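Local coordinates for putative periplasmic protein (Wolinella succinogenes, PDB 3KN3) that probably works as a periplasmic solute-binding protein that can hold glutathione, with ABC-type tungstate uptake as a suggested role, at residues Asn17-Leu21 with Val81-Asp85; Val87-Pro92 with Pro188-Glu194; Glu130-Trp134 with Glu143-Tyr148; Leu156-Asn160 with Tyr179-His183. All coordinates share one frame. Numbering follows the deposited sequence.

The chain folds into two alpha/beta lobes, as in other periplasmic binding proteins. Interaction 1 lies in the lobe of strands 6-12 and 78-82, where the chain leaves it; interactions 2, 3 and 4 are in the other, around strand 86-90. Interactions 1 and 2 adjoin in sequence, yet their centres are about 21 Å apart; those of 2 and 3 are about 18 Å apart. Interaction 2 touches interaction 4, with M189 CB 3.6 Å from Y179 CE2. Glutathione is not bound in this model, but in its site the side chains of N201 and Y203 lie about 4 Å from that of N84 (interaction 1), those of R120 and T126 about 5 Å from that of E130 (interaction 3).

Interaction 1: residues Asn17-Leu21 with Val81-Asp85; sequences NTGLL and VMYND
Build residues 17-18 as the end of a weakly bonded helix, let G19 break out at phi/psi 79/-6, and start a new helix at L20 (-44/-48), with G19 as its N-cap residue. At those G19 angles a CB would press on the carbonyl O of T18. T18 takes chi1 p, which carries OG1 to 3.1 Å from L20 N: an ST turn, whose hydroxyl is also hydrogen-bonded to T15 O. The partner is strand 81-82, extended through Y83 (-174/144); N84 then turns left-handed at 61/58. The nearest CA pairs are L20-Y83 at 7.9 Å and T18-N84 at 8.1 Å. The chain is leaving the first lobe of a periplasmic-binding-protein fold, with V81 bonded through the backbone to Y203 of the antiparallel strand 202-208, and Y83 to N201 just before that strand. Set Y83 at chi1 t, chi2 72°, so that one face of its ring is turned to L20. L20, chi1 t and chi2 p, puts CD1 3.9 Å from the centroid of the Y83 ring and 9° off its normal, a CH-pi contact; L20 CB is 4.0 Å from Y83 CE2. The other methyl, L20 CD2, reaches V81 CG1 (chi1 t) at 4.3 Å. T18 OG1 approaches Y83 CE2 obliquely at 4.1 Å. N84, chi1 t, brings ND2 within 4.5 Å of T18 CG2 while its OD1 accepts from G174 N.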
loop_
_atom_site.group_PDB
_atom_site.type_symbol
_atom_site.label_atom_id
_atom_site.label_comp_id
_atom_site.label_asym_id
_atom_site.label_seq_id
_atom_site.Cartn_x
_atom_site.Cartn_y
_atom_site.Cartn_z
ATOM N N ASN A 17 4.812 -0.163 -10.065
ATOM C CA ASN A 17 5.538 -1.434 -9.958
ATOM C C ASN A 17 4.747 -2.607 -9.425
ATOM O O ASN A 17 5.128 -3.754 -9.621
ATOM C CB ASN A 17 6.795 -1.259 -9.121
ATOM C CG ASN A 17 7.813 -0.431 -9.819
ATOM O OD1 ASN A 17 7.764 -0.276 -11.044
ATOM N ND2 ASN A 17 8.741 0.130 -9.057
ATOM N N THR A 18 3.652 -2.306 -8.745
ATOM C CA THR A 18 2.718 -3.317 -8.297
ATOM C C THR A 18 1.944 -3.963 -9.465
ATOM O O THR A 18 1.406 -5.072 -9.332
ATOM C CB THR A 18 1.707 -2.709 -7.310
ATOM O OG1 THR A 18 0.733 -1.939 -8.029
ATOM C CG2 THR A 18 2.429 -1.812 -6.295
ATOM N N GLY A 19 1.888 -3.279 -10.607
ATOM C CA GLY A 19 1.082 -3.767 -11.707
ATOM C C GLY A 19 -0.413 -3.492 -11.602
ATOM O O GLY A 19 -1.154 -3.768 -12.545
ATOM N N LEU A 20 -0.869 -2.943 -10.478
ATOM C CA LEU A 20 -2.284 -2.589 -10.327
ATOM C C LEU A 20 -2.841 -1.887 -11.586
ATOM O O LEU A 20 -3.904 -2.243 -12.086
ATOM C CB LEU A 20 -2.485 -1.704 -9.096
ATOM C CG LEU A 20 -3.909 -1.253 -8.729
ATOM C CD1 LEU A 20 -4.874 -2.436 -8.701
ATOM C CD2 LEU A 20 -3.912 -0.502 -7.395
ATOM N N LEU A 21 -2.117 -0.898 -12.096
ATOM C CA LEU A 21 -2.616 -0.102 -13.214
ATOM C C LEU A 21 -2.767 -0.919 -14.488
ATOM O O LEU A 21 -3.704 -0.711 -15.265
ATOM C CB LEU A 21 -1.697 1.088 -13.483
ATOM C CG LEU A 21 -1.792 2.156 -12.400
ATOM C CD1 LEU A 21 -0.692 3.163 -12.552
ATOM C CD2 LEU A 21 -3.143 2.814 -12.494
ATOM N N VAL A 81 -8.548 2.414 -3.377
ATOM C CA VAL A 81 -8.558 1.111 -4.020
ATOM C C VAL A 81 -7.686 0.182 -3.191
ATOM O O VAL A 81 -6.503 0.434 -2.999
ATOM C CB VAL A 81 -7.997 1.168 -5.448
ATOM C CG1 VAL A 81 -7.945 -0.237 -6.067
ATOM C CG2 VAL A 81 -8.803 2.134 -6.302
HETATM N N MSE A 82 -8.267 -0.889 -2.683
HETATM C CA MSE A 82 -7.526 -1.703 -1.744
HETATM C C MSE A 82 -6.804 -2.796 -2.492
HETATM O O MSE A 82 -7.365 -3.409 -3.396
HETATM C CB MSE A 82 -8.446 -2.288 -0.692
HETATM C CG MSE A 82 -9.120 -3.546 -1.136
HETATM SE SE MSE A 82 -9.231 -4.785 0.351
HETATM C CE MSE A 82 -10.350 -3.725 1.537
ATOM N N TYR A 83 -5.551 -3.038 -2.124
ATOM C CA TYR A 83 -4.724 -3.932 -2.921
ATOM C C TYR A 83 -3.400 -4.183 -2.241
ATOM O O TYR A 83 -2.830 -3.282 -1.615
ATOM C CB TYR A 83 -4.475 -3.299 -4.286
ATOM C CG TYR A 83 -3.821 -4.202 -5.299
ATOM C CD1 TYR A 83 -4.519 -5.256 -5.874
ATOM C CD2 TYR A 83 -2.519 -3.976 -5.721
ATOM C CE1 TYR A 83 -3.926 -6.080 -6.822
ATOM C CE2 TYR A 83 -1.916 -4.795 -6.666
ATOM C CZ TYR A 83 -2.622 -5.846 -7.214
ATOM O OH TYR A 83 -2.021 -6.658 -8.165
ATOM N N ASN A 84 -2.903 -5.406 -2.376
ATOM C CA ASN A 84 -1.562 -5.725 -1.909
ATOM C C ASN A 84 -1.458 -5.504 -0.406
ATOM O O ASN A 84 -0.630 -4.718 0.062
ATOM C CB ASN A 84 -0.548 -4.844 -2.645
ATOM C CG ASN A 84 0.893 -5.248 -2.382
ATOM O OD1 ASN A 84 1.185 -6.395 -2.013
ATOM N ND2 ASN A 84 1.816 -4.302 -2.600
ATOM N N ASP A 85 -2.314 -6.197 0.335
ATOM C CA ASP A 85 -2.373 -6.080 1.789
ATOM C C ASP A 85 -1.052 -6.438 2.453
ATOM O O ASP A 85 -0.264 -7.209 1.911
ATOM C CB ASP A 85 -3.467 -6.999 2.346
ATOM C CG ASP A 85 -3.234 -8.466 1.994
ATOM O OD1 ASP A 85 -2.820 -8.752 0.846
ATOM O OD2 ASP A 85 -3.472 -9.334 2.864
#

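Interaction 2: residues Val87-Pro92 with Pro188-Glu194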
loop_
_atom_site.group_PDB
_atom_site.type_symbol
_atom_site.label_atom_id
_atom_site.label_comp_id
_atom_site.label_asym_id
_atom_site.label_seq_id
_atom_site.Cartn_x
_atom_site.Cartn_y
_atom_site.Cartn_z
ATOM N N VAL A 87 1.256 -8.254 5.405
ATOM C CA VAL A 87 1.237 -9.457 6.214
ATOM C C VAL A 87 2.419 -9.507 7.182
ATOM O O VAL A 87 3.424 -8.832 6.990
ATOM C CB VAL A 87 1.209 -10.717 5.336
ATOM C CG1 VAL A 87 -0.089 -10.753 4.518
ATOM C CG2 VAL A 87 2.433 -10.769 4.417
ATOM N N ILE A 88 2.278 -10.293 8.240
ATOM C CA ILE A 88 3.352 -10.473 9.198
ATOM C C ILE A 88 3.996 -11.819 8.886
ATOM O O ILE A 88 3.299 -12.818 8.724
ATOM C CB ILE A 88 2.842 -10.435 10.669
ATOM C CG1 ILE A 88 2.653 -8.999 11.156
ATOM C CG2 ILE A 88 3.850 -11.070 11.592
ATOM C CD1 ILE A 88 1.564 -8.270 10.507
ATOM N N ILE A 89 5.319 -11.840 8.767
ATOM C CA ILE A 89 6.030 -13.065 8.407
ATOM C C ILE A 89 7.130 -13.401 9.407
ATOM O O ILE A 89 7.586 -12.542 10.162
ATOM C CB ILE A 89 6.637 -12.985 6.993
ATOM C CG1 ILE A 89 7.792 -11.987 6.951
ATOM C CG2 ILE A 89 5.566 -12.613 5.977
ATOM C CD1 ILE A 89 8.502 -11.933 5.601
ATOM N N GLY A 90 7.525 -14.669 9.410
ATOM C CA GLY A 90 8.515 -15.200 10.319
ATOM C C GLY A 90 8.676 -16.676 10.008
ATOM O O GLY A 90 7.968 -17.204 9.156
ATOM N N ASN A 91 9.592 -17.360 10.680
ATOM C CA ASN A 91 9.826 -18.743 10.302
ATOM C C ASN A 91 8.645 -19.603 10.740
ATOM O O ASN A 91 7.795 -19.137 11.496
ATOM C CB ASN A 91 11.204 -19.264 10.758
ATOM C CG ASN A 91 11.283 -19.501 12.239
ATOM O OD1 ASN A 91 10.495 -20.262 12.791
ATOM N ND2 ASN A 91 12.258 -18.866 12.896
ATOM N N PRO A 92 8.556 -20.837 10.221
ATOM C CA PRO A 92 7.363 -21.661 10.459
ATOM C C PRO A 92 7.014 -21.843 11.939
ATOM O O PRO A 92 5.825 -21.934 12.263
ATOM C CB PRO A 92 7.731 -22.993 9.810
ATOM C CG PRO A 92 8.699 -22.616 8.717
ATOM C CD PRO A 92 9.506 -21.483 9.297
ATOM N N PRO A 188 12.214 -20.470 4.243
ATOM C CA PRO A 188 12.806 -19.840 5.421
ATOM C C PRO A 188 11.703 -19.054 6.135
ATOM O O PRO A 188 11.602 -19.076 7.360
ATOM C CB PRO A 188 13.838 -18.869 4.827
ATOM C CG PRO A 188 13.928 -19.197 3.373
ATOM C CD PRO A 188 12.637 -19.824 2.990
HETATM N N MSE A 189 10.867 -18.386 5.346
HETATM C CA MSE A 189 9.895 -17.432 5.863
HETATM C C MSE A 189 8.471 -17.737 5.400
HETATM O O MSE A 189 8.243 -18.160 4.267
HETATM C CB MSE A 189 10.283 -16.024 5.430
HETATM C CG MSE A 189 10.353 -15.030 6.560
HETATM SE SE MSE A 189 11.608 -15.488 8.001
HETATM C CE MSE A 189 11.759 -13.683 8.724
ATOM N N VAL A 190 7.510 -17.497 6.283
ATOM C CA VAL A 190 6.141 -17.882 6.015
ATOM C C VAL A 190 5.143 -16.873 6.598
ATOM O O VAL A 190 5.412 -16.253 7.632
ATOM C CB VAL A 190 5.898 -19.288 6.579
ATOM C CG1 VAL A 190 5.081 -19.232 7.854
ATOM C CG2 VAL A 190 5.245 -20.147 5.545
ATOM N N ILE A 191 4.004 -16.680 5.927
ATOM C CA ILE A 191 2.966 -15.802 6.473
ATOM C C ILE A 191 2.464 -16.354 7.783
ATOM O O ILE A 191 2.069 -17.520 7.883
ATOM C CB ILE A 191 1.758 -15.608 5.559
ATOM C CG1 ILE A 191 2.155 -14.837 4.304
ATOM C CG2 ILE A 191 0.654 -14.843 6.310
ATOM C CD1 ILE A 191 0.994 -14.556 3.399
ATOM N N VAL A 192 2.454 -15.483 8.777
ATOM C CA VAL A 192 2.293 -15.877 10.161
ATOM C C VAL A 192 1.087 -15.127 10.714
ATOM O O VAL A 192 0.557 -15.463 11.764
ATOM C CB VAL A 192 3.610 -15.556 10.934
ATOM C CG1 VAL A 192 3.360 -14.741 12.178
ATOM C CG2 VAL A 192 4.395 -16.835 11.224
ATOM N N LEU A 193 0.631 -14.124 9.967
ATOM C CA LEU A 193 -0.545 -13.370 10.361
ATOM C C LEU A 193 -1.053 -12.481 9.219
ATOM O O LEU A 193 -0.281 -11.746 8.617
ATOM C CB LEU A 193 -0.220 -12.541 11.600
ATOM C CG LEU A 193 -1.387 -12.011 12.424
ATOM C CD1 LEU A 193 -0.932 -11.700 13.828
ATOM C CD2 LEU A 193 -1.943 -10.781 11.755
ATOM N N GLU A 194 -2.354 -12.549 8.928
ATOM C CA GLU A 194 -2.937 -11.812 7.808
ATOM C C GLU A 194 -4.446 -11.612 7.981
ATOM O O GLU A 194 -5.072 -12.274 8.792
ATOM C CB GLU A 194 -2.654 -12.553 6.494
ATOM C CG GLU A 194 -3.223 -13.977 6.450
ATOM C CD GLU A 194 -2.967 -14.710 5.121
ATOM O OE1 GLU A 194 -2.759 -15.942 5.153
ATOM O OE2 GLU A 194 -2.977 -14.071 4.050
#
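V87 enters the pair by packing CG1 on E194 CB (3.7 Å) and CG2 on I191 CG1 (4.1 Å), while E194 sends its carboxylate to R173. At I88 the antiparallel ladder closes: I88 N donates to L193 O at 3.0 Å, and I88 O accepts from V192 N at 2.8 Å and, weakly, from L193 N at 3.2 Å. V192 and L193 thus share I88 in a classic beta bulge, which slips the register by one. I89 therefore faces I191 in a non-hydrogen-bonded pair, and its CD1 meets M189 CG (selenomethionine) at 3.7 Å. G90 restores the ladder with V190: G90 N to V190 O 3.2 Å, V190 N to G90 O 2.9 Å. N91 CB and P92 CD then lean on P188 O, at 3.4 and 3.7 Å, as the chain turns towards helix 93-98. Strand 190-193, outermost in the sheet, is thus held to strand 86-90 by main-chain hydrogen bonds, with largely apolar side chains packing across the pair.

Interaction 3: residues Glu130-Trp134 with Glu143-Tyr148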
loop_
_atom_site.group_PDB
_atom_site.type_symbol
_atom_site.label_atom_id
_atom_site.label_comp_id
_atom_site.label_asym_id
_atom_site.label_seq_id
_atom_site.Cartn_x
_atom_site.Cartn_y
_atom_site.Cartn_z
ATOM N N GLU A 130 3.696 0.352 9.313
ATOM C CA GLU A 130 4.068 -0.513 10.428
ATOM C C GLU A 130 4.059 0.250 11.744
ATOM O O GLU A 130 3.653 -0.285 12.762
ATOM C CB GLU A 130 5.448 -1.140 10.181
ATOM C CG GLU A 130 6.023 -1.888 11.367
ATOM C CD GLU A 130 7.226 -1.188 11.951
ATOM O OE1 GLU A 130 8.023 -0.658 11.153
ATOM O OE2 GLU A 130 7.375 -1.172 13.195
ATOM N N ARG A 131 4.508 1.501 11.716
ATOM C CA ARG A 131 4.415 2.369 12.883
ATOM C C ARG A 131 2.962 2.589 13.275
ATOM O O ARG A 131 2.620 2.548 14.451
ATOM C CB ARG A 131 5.126 3.703 12.628
ATOM C CG ARG A 131 6.644 3.561 12.599
ATOM C CD ARG A 131 7.355 4.808 12.090
ATOM N NE ARG A 131 7.195 5.948 12.983
ATOM C CZ ARG A 131 7.812 6.068 14.155
ATOM N NH1 ARG A 131 7.606 7.144 14.907
ATOM N NH2 ARG A 131 8.625 5.108 14.579
ATOM N N GLU A 132 2.101 2.812 12.287
ATOM C CA GLU A 132 0.679 2.971 12.558
ATOM C C GLU A 132 0.102 1.729 13.238
ATOM O O GLU A 132 -0.688 1.828 14.176
ATOM C CB GLU A 132 -0.085 3.278 11.272
ATOM C CG GLU A 132 -0.833 4.608 11.289
ATOM C CD GLU A 132 -2.062 4.614 12.210
ATOM O OE1 GLU A 132 -3.110 5.155 11.787
ATOM O OE2 GLU A 132 -1.988 4.091 13.347
ATOM N N VAL A 133 0.502 0.553 12.771
ATOM C CA VAL A 133 -0.009 -0.676 13.359
ATOM C C VAL A 133 0.350 -0.845 14.852
ATOM O O VAL A 133 -0.511 -1.265 15.640
ATOM C CB VAL A 133 0.421 -1.901 12.541
ATOM C CG1 VAL A 133 -0.093 -3.184 13.184
ATOM C CG2 VAL A 133 -0.073 -1.767 11.090
ATOM N N TRP A 134 1.601 -0.527 15.230
ATOM C CA TRP A 134 2.044 -0.598 16.635
ATOM C C TRP A 134 1.277 0.394 17.495
ATOM O O TRP A 134 0.900 0.102 18.616
ATOM C CB TRP A 134 3.562 -0.331 16.792
ATOM C CG TRP A 134 4.402 -1.495 16.410
ATOM C CD1 TRP A 134 5.137 -1.639 15.271
ATOM C CD2 TRP A 134 4.570 -2.711 17.150
ATOM N NE1 TRP A 134 5.749 -2.867 15.253
ATOM C CE2 TRP A 134 5.420 -3.543 16.397
ATOM C CE3 TRP A 134 4.091 -3.172 18.376
ATOM C CZ2 TRP A 134 5.796 -4.806 16.830
ATOM C CZ3 TRP A 134 4.463 -4.420 18.804
ATOM C CH2 TRP A 134 5.306 -5.227 18.035
ATOM N N GLU A 143 9.780 1.814 20.003
ATOM C CA GLU A 143 11.079 2.290 19.530
ATOM C C GLU A 143 12.301 1.989 20.390
ATOM O O GLU A 143 13.409 1.959 19.875
ATOM C CB GLU A 143 11.027 3.801 19.307
ATOM C CG GLU A 143 10.885 4.197 17.856
ATOM C CD GLU A 143 10.423 5.634 17.685
ATOM O OE1 GLU A 143 10.897 6.510 18.435
ATOM O OE2 GLU A 143 9.583 5.886 16.798
ATOM N N LYS A 144 12.130 1.798 21.689
ATOM C CA LYS A 144 13.302 1.688 22.551
ATOM C C LYS A 144 13.459 0.329 23.220
ATOM O O LYS A 144 14.311 0.167 24.093
ATOM C CB LYS A 144 13.294 2.803 23.602
ATOM C CG LYS A 144 12.988 4.183 23.018
ATOM C CD LYS A 144 13.340 5.330 23.967
ATOM C CE LYS A 144 12.300 5.523 25.072
ATOM N NZ LYS A 144 12.688 6.613 26.033
ATOM N N GLU A 145 12.631 -0.636 22.819
ATOM C CA GLU A 145 12.668 -1.974 23.393
ATOM C C GLU A 145 13.821 -2.749 22.808
ATOM O O GLU A 145 14.155 -2.575 21.638
ATOM C CB GLU A 145 11.373 -2.734 23.111
ATOM C CG GLU A 145 10.423 -2.786 24.280
ATOM C CD GLU A 145 9.582 -1.542 24.383
ATOM O OE1 GLU A 145 8.406 -1.652 24.791
ATOM O OE2 GLU A 145 10.092 -0.453 24.036
ATOM N N SER A 146 14.426 -3.616 23.613
ATOM C CA SER A 146 15.584 -4.361 23.142
ATOM C C SER A 146 15.258 -5.244 21.929
ATOM O O SER A 146 16.103 -5.425 21.047
ATOM C CB SER A 146 16.232 -5.161 24.272
ATOM O OG SER A 146 15.324 -6.056 24.887
ATOM N N TRP A 147 14.024 -5.752 21.867
ATOM C CA TRP A 147 13.617 -6.693 20.806
ATOM C C TRP A 147 13.168 -6.013 19.503
ATOM O O TRP A 147 12.972 -6.669 18.484
ATOM C CB TRP A 147 12.501 -7.619 21.319
ATOM C CG TRP A 147 11.412 -6.848 21.980
ATOM C CD1 TRP A 147 11.336 -6.512 23.292
ATOM C CD2 TRP A 147 10.267 -6.262 21.346
ATOM N NE1 TRP A 147 10.212 -5.770 23.524
ATOM C CE2 TRP A 147 9.533 -5.606 22.342
ATOM C CE3 TRP A 147 9.784 -6.247 20.035
ATOM C CZ2 TRP A 147 8.348 -4.938 22.074
ATOM C CZ3 TRP A 147 8.606 -5.581 19.771
ATOM C CH2 TRP A 147 7.902 -4.935 20.783
ATOM N N TYR A 148 13.008 -4.696 19.551
ATOM C CA TYR A 148 12.537 -3.928 18.404
ATOM C C TYR A 148 13.714 -3.292 17.647
ATOM O O TYR A 148 14.282 -2.297 18.074
ATOM C CB TYR A 148 11.519 -2.873 18.870
ATOM C CG TYR A 148 10.890 -2.080 17.755
ATOM C CD1 TYR A 148 11.332 -0.796 17.440
ATOM C CD2 TYR A 148 9.851 -2.613 17.016
ATOM C CE1 TYR A 148 10.747 -0.071 16.399
ATOM C CE2 TYR A 148 9.265 -1.908 15.993
ATOM C CZ TYR A 148 9.706 -0.641 15.680
ATOM O OH TYR A 148 9.085 0.031 14.642
HETATM O O HOH W 1 9.800 2.893 13.896
#
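W134 turns the face of its five-membered ring to the edge of Y148, with centroids 5.4 Å apart and planes at 86°, an edge-to-face pair. Its far corner, W134 CH2, meets W147 CZ3 at 3.7 Å, and these two indoles sit obliquely at 49°, so the three residues make an aromatic cluster. F107 and F117 extend it from the neighbouring helix and strand. The chain between these segments belongs to a beta-alpha-beta crossover: strand 117-119 leads into helix 125-138, and the loop carrying W147 returns to the parallel edge strand 148-150 beside it. A turn of helix before W134, E130 reaches across so that Y148 OH donates to its OE2 at 2.5 Å, while E130 OE1 is bound to S119 OG. The type I turn E145-Y148 brings the tyrosine round to this position. R131 NH2 makes a salt bridge with E143 OE2 at 2.5 Å. A weak hydrogen bond runs from R131 NH1 to E143 OE2 at 3.0 Å. A water joins the two polar groups, accepting from R131 NH2 (2.6 Å) and donating to Y148 OH (3.0 Å). The E130 side chain comes within about 5 Å of those of R120 and T126, which bind glutathione.

Interaction 4: residues Leu156-Asn160 with Tyr179-His183; sequences LATIN and YESNH
Y179 is the centrepiece, and L156, I159 and N160 are placed around its ring. Both segments are helical, 156-160 throughout and 179-182 up to its end, with H183 leaving helical angles at -100/65; the closest CA pair is L156-Y179 at 7.1 Å. Give Y179 chi1 t and chi2 87°, so that its ring projects at the other helix. Over one face of that ring sits I159 (chi1 m, chi2 t): CG2 is 3.8 Å from the ring centroid and 16° off the normal, a CH-pi contact, and 3.7 Å from Y179 CE1. L156, with chi1 at -123° and chi2 t, swings its CD2 to the ring edge, 3.7 Å from Y179 CD1. N160 (chi1 m) approaches the same edge, OD1 lying 3.1 Å from Y179 CE1. Behind the tyrosine, H183 folds back, ND1 donating to Y179 O at 3.2 Å, which ties off the end of the helix. P188 and M189 pack on Y179 from the loop beyond. Helix 155-164 is the connection of a beta-alpha-beta crossover between parallel strands 148-150 and 168-172, and helix 173-182 follows strand 168-172 directly; a central sheet with helices as its connections is the architecture of each alpha/beta lobe in the periplasmic-binding-protein fold.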
loop_
_atom_site.group_PDB
_atom_site.type_symbol
_atom_site.label_atom_id
_atom_site.label_comp_id
_atom_site.label_asym_id
_atom_site.label_seq_id
_atom_site.Cartn_x
_atom_site.Cartn_y
_atom_site.Cartn_z
ATOM N N LEU A 156 13.291 -5.969 1.077
ATOM C CA LEU A 156 13.876 -7.284 0.910
ATOM C C LEU A 156 15.054 -7.535 1.852
ATOM O O LEU A 156 15.252 -8.658 2.334
ATOM C CB LEU A 156 14.272 -7.511 -0.548
ATOM C CG LEU A 156 13.587 -8.757 -1.115
ATOM C CD1 LEU A 156 13.558 -8.725 -2.624
ATOM C CD2 LEU A 156 14.268 -10.020 -0.598
ATOM N N ALA A 157 15.837 -6.493 2.113
ATOM C CA ALA A 157 16.970 -6.620 3.026
ATOM C C ALA A 157 16.500 -6.837 4.464
ATOM O O ALA A 157 17.115 -7.596 5.215
ATOM C CB ALA A 157 17.875 -5.393 2.939
ATOM N N THR A 158 15.412 -6.171 4.847
ATOM C CA THR A 158 14.909 -6.292 6.212
ATOM C C THR A 158 14.200 -7.632 6.438
ATOM O O THR A 158 14.158 -8.137 7.553
ATOM C CB THR A 158 14.036 -5.080 6.672
ATOM O OG1 THR A 158 12.665 -5.461 6.741
ATOM C CG2 THR A 158 14.172 -3.906 5.760
ATOM N N ILE A 159 13.669 -8.229 5.382
ATOM C CA ILE A 159 13.180 -9.600 5.489
ATOM C C ILE A 159 14.350 -10.550 5.773
ATOM O O ILE A 159 14.256 -11.461 6.596
ATOM C CB ILE A 159 12.435 -10.052 4.218
ATOM C CG1 ILE A 159 11.183 -9.201 3.996
ATOM C CG2 ILE A 159 12.051 -11.508 4.326
ATOM C CD1 ILE A 159 10.319 -9.670 2.864
ATOM N N ASN A 160 15.465 -10.334 5.097
ATOM C CA ASN A 160 16.618 -11.195 5.337
ATOM C C ASN A 160 17.183 -11.034 6.745
ATOM O O ASN A 160 17.614 -12.006 7.368
ATOM C CB ASN A 160 17.696 -10.989 4.272
ATOM C CG ASN A 160 17.279 -11.545 2.917
ATOM O OD1 ASN A 160 16.702 -12.639 2.829
ATOM N ND2 ASN A 160 17.561 -10.789 1.853
ATOM N N TYR A 179 10.230 -12.565 -2.575
ATOM C CA TYR A 179 11.111 -13.278 -1.655
ATOM C C TYR A 179 10.918 -14.795 -1.780
ATOM O O TYR A 179 11.882 -15.556 -1.710
ATOM C CB TYR A 179 10.902 -12.823 -0.196
ATOM C CG TYR A 179 11.783 -13.551 0.823
ATOM C CD1 TYR A 179 13.065 -13.093 1.121
ATOM C CD2 TYR A 179 11.332 -14.698 1.484
ATOM C CE1 TYR A 179 13.875 -13.754 2.048
ATOM C CE2 TYR A 179 12.140 -15.369 2.415
ATOM C CZ TYR A 179 13.407 -14.888 2.695
ATOM O OH TYR A 179 14.222 -15.538 3.608
ATOM N N GLU A 180 9.676 -15.227 -1.974
ATOM C CA GLU A 180 9.362 -16.652 -2.009
ATOM C C GLU A 180 9.896 -17.340 -3.263
ATOM O O GLU A 180 10.349 -18.488 -3.210
ATOM C CB GLU A 180 7.852 -16.873 -1.911
ATOM C CG GLU A 180 7.346 -17.202 -0.516
ATOM C CD GLU A 180 5.858 -17.535 -0.498
ATOM O OE1 GLU A 180 5.110 -16.994 -1.342
ATOM O OE2 GLU A 180 5.439 -18.340 0.362
ATOM N N SER A 181 9.825 -16.641 -4.391
ATOM C CA SER A 181 10.318 -17.182 -5.644
ATOM C C SER A 181 11.823 -17.398 -5.553
ATOM O O SER A 181 12.375 -18.254 -6.236
ATOM C CB SER A 181 9.980 -16.248 -6.799
ATOM O OG SER A 181 10.482 -14.950 -6.558
ATOM N N ASN A 182 12.481 -16.623 -4.697
ATOM C CA ASN A 182 13.911 -16.784 -4.456
ATOM C C ASN A 182 14.223 -18.066 -3.711
ATOM O O ASN A 182 15.083 -18.836 -4.115
ATOM C CB ASN A 182 14.456 -15.611 -3.646
ATOM C CG ASN A 182 14.179 -14.282 -4.296
ATOM O OD1 ASN A 182 14.065 -14.199 -5.519
ATOM N ND2 ASN A 182 14.066 -13.228 -3.485
ATOM N N HIS A 183 13.529 -18.286 -2.605
ATOM C CA HIS A 183 13.830 -19.418 -1.744
ATOM C C HIS A 183 12.852 -20.558 -1.986
ATOM O O HIS A 183 12.057 -20.925 -1.113
ATOM C CB HIS A 183 13.848 -18.986 -0.278
ATOM C CG HIS A 183 14.810 -17.872 0.000
ATOM N ND1 HIS A 183 14.584 -16.577 -0.411
ATOM C CD2 HIS A 183 16.003 -17.863 0.641
ATOM C CE1 HIS A 183 15.595 -15.813 -0.031
ATOM N NE2 HIS A 183 16.467 -16.569 0.610
#